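Local coordinates for protein glutathione peroxidase (Trypanosoma cruzi, PDB 3E0U) that probably reduces hydroperoxides, as a thioredoxin-fold member of the glutathione peroxidase family, at residues Lys3-Glu7 with Leu20-Lys24. Residue numbers count along the deposited sequence, not the author numbering.
Sequences KSIYE and LSQHK
A loop-to-loop packing contact centred on one tyrosine ring is illustrated here, where Lys3-Glu7 and Leu20-Lys24, both ahead of strand 28-33, pack over the beginnings of strands 28-33 and 60-65 of the thioredoxin-fold sheet. Each segment includes a short 3-10 turn, 5-7 and 21-23; the second is closed by hydrogen bonds from His23 N to Leu20 O and from Lys24 N to Ser21 O (both 3.1 Å). The CA atoms of Tyr6 and Ser21 lie 5.9 Å apart. With chi1 in m, Tyr6 pushes its ring against the turn 21-23, hydroxyl foremost: Lys24 CB sits over one face in a CH-pi contact, 4.0 Å from the centroid, while Leu20 O approaches the edge, 3.1 Å from Tyr6 CE1. Tyr6 OH ends 2.8 Å from His23 O. Leu20 CG lies 4.0 Å from Tyr6 CD1, and Leu20 CD2 is 3.3 Å from Ile5 O; Leu20 also touches Leu62, and Ile5 touches Leu28 and Ile30. The chemistry is mainly van der Waals and CH-pi packing, with Leu20 and Ile5 facing the sheet and the hydroxyl set at the His23 carbonyl.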
loop_
_atom_site.group_PDB
_atom_site.type_symbol
_atom_site.label_atom_id
_atom_site.label_comp_id
_atom_site.label_asym_id
_atom_site.label_seq_id
_atom_site.Cartn_x
_atom_site.Cartn_y
_atom_site.Cartn_z
ATOM N N LYS A 3 1.748 -17.350 5.937
ATOM C CA LYS A 3 0.778 -16.213 5.874
ATOM C C LYS A 3 1.265 -15.119 4.972
ATOM O O LYS A 3 2.355 -14.611 5.149
ATOM C CB LYS A 3 0.487 -15.616 7.248
ATOM C CG LYS A 3 -0.800 -16.137 7.872
ATOM C CD LYS A 3 -1.036 -15.496 9.230
ATOM C CE LYS A 3 -2.092 -16.273 10.000
ATOM N NZ LYS A 3 -2.457 -15.612 11.280
ATOM N N SER A 4 0.409 -14.684 4.068
ATOM C CA SER A 4 0.799 -13.660 3.137
ATOM C C SER A 4 -0.448 -12.885 2.738
ATOM O O SER A 4 -1.575 -13.288 3.052
ATOM C CB SER A 4 1.462 -14.300 1.908
ATOM O OG SER A 4 0.620 -15.314 1.330
ATOM N N ILE A 5 -0.230 -11.789 2.021
ATOM C CA ILE A 5 -1.278 -10.974 1.560
ATOM C C ILE A 5 -2.139 -11.732 0.546
ATOM O O ILE A 5 -3.212 -11.279 0.172
ATOM C CB ILE A 5 -0.729 -9.677 0.848
ATOM C CG1 ILE A 5 -0.067 -9.985 -0.489
ATOM C CG2 ILE A 5 0.133 -8.771 1.754
ATOM C CD1 ILE A 5 0.265 -8.688 -1.199
ATOM N N TYR A 6 -1.593 -12.812 -0.009
ATOM C CA TYR A 6 -2.254 -13.546 -1.080
ATOM C C TYR A 6 -3.344 -14.512 -0.614
ATOM O O TYR A 6 -4.077 -15.132 -1.449
ATOM C CB TYR A 6 -1.205 -14.267 -1.936
ATOM C CG TYR A 6 -0.292 -13.284 -2.602
ATOM C CD1 TYR A 6 -0.794 -12.333 -3.435
ATOM C CD2 TYR A 6 1.054 -13.237 -2.274
ATOM C CE1 TYR A 6 0.047 -11.410 -4.024
ATOM C CE2 TYR A 6 1.901 -12.312 -2.832
ATOM C CZ TYR A 6 1.407 -11.407 -3.708
ATOM O OH TYR A 6 2.286 -10.549 -4.328
ATOM N N GLU A 7 -3.533 -14.524 0.704
ATOM C CA GLU A 7 -4.606 -15.270 1.316
ATOM C C GLU A 7 -5.809 -14.331 1.501
ATOM O O GLU A 7 -6.753 -14.709 2.175
ATOM C CB GLU A 7 -4.185 -15.830 2.659
ATOM C CG GLU A 7 -3.055 -16.840 2.615
ATOM C CD GLU A 7 -2.698 -17.321 3.977
ATOM O OE1 GLU A 7 -2.656 -16.532 4.932
ATOM O OE2 GLU A 7 -2.450 -18.499 4.125
ATOM N N LEU A 20 -4.844 -10.201 -7.232
ATOM C CA LEU A 20 -3.747 -9.888 -6.388
ATOM C C LEU A 20 -2.502 -10.762 -6.623
ATOM O O LEU A 20 -1.352 -10.285 -6.543
ATOM C CB LEU A 20 -4.216 -9.964 -4.924
ATOM C CG LEU A 20 -3.368 -9.320 -3.827
ATOM C CD1 LEU A 20 -3.032 -7.869 -4.159
ATOM C CD2 LEU A 20 -4.030 -9.450 -2.432
ATOM N N SER A 21 -2.744 -12.042 -6.875
ATOM C CA SER A 21 -1.689 -13.057 -6.978
ATOM C C SER A 21 -0.775 -12.900 -8.188
ATOM O O SER A 21 0.268 -13.565 -8.252
ATOM C CB SER A 21 -2.276 -14.495 -6.927
ATOM O OG SER A 21 -2.961 -14.707 -5.687
ATOM N N GLN A 22 -1.158 -12.044 -9.148
ATOM C CA GLN A 22 -0.249 -11.744 -10.279
ATOM C C GLN A 22 1.067 -11.085 -9.752
ATOM O O GLN A 22 2.098 -11.123 -10.393
ATOM C CB GLN A 22 -0.920 -10.838 -11.331
ATOM C CG GLN A 22 -1.161 -9.364 -10.861
ATOM C CD GLN A 22 -1.733 -8.467 -11.982
ATOM O OE1 GLN A 22 -1.099 -8.289 -13.030
ATOM N NE2 GLN A 22 -2.951 -7.952 -11.785
ATOM N N HIS A 23 1.028 -10.501 -8.563
ATOM C CA HIS A 23 2.206 -9.821 -8.008
ATOM C C HIS A 23 3.069 -10.724 -7.147
ATOM O O HIS A 23 4.022 -10.248 -6.529
ATOM C CB HIS A 23 1.742 -8.598 -7.173
ATOM C CG HIS A 23 0.975 -7.603 -7.978
ATOM N ND1 HIS A 23 -0.345 -7.294 -7.711
ATOM C CD2 HIS A 23 1.266 -7.019 -9.167
ATOM C CE1 HIS A 23 -0.827 -6.544 -8.691
ATOM N NE2 HIS A 23 0.145 -6.335 -9.567
ATOM N N LYS A 24 2.684 -12.006 -7.044
ATOM C CA LYS A 24 3.391 -12.984 -6.204
ATOM C C LYS A 24 4.801 -13.304 -6.739
ATOM O O LYS A 24 4.983 -13.560 -7.921
ATOM C CB LYS A 24 2.542 -14.247 -6.039
ATOM C CG LYS A 24 3.254 -15.473 -5.471
ATOM C CD LYS A 24 3.154 -15.612 -3.928
ATOM C CE LYS A 24 3.712 -16.986 -3.423
ATOM N NZ LYS A 24 3.676 -17.141 -1.916
#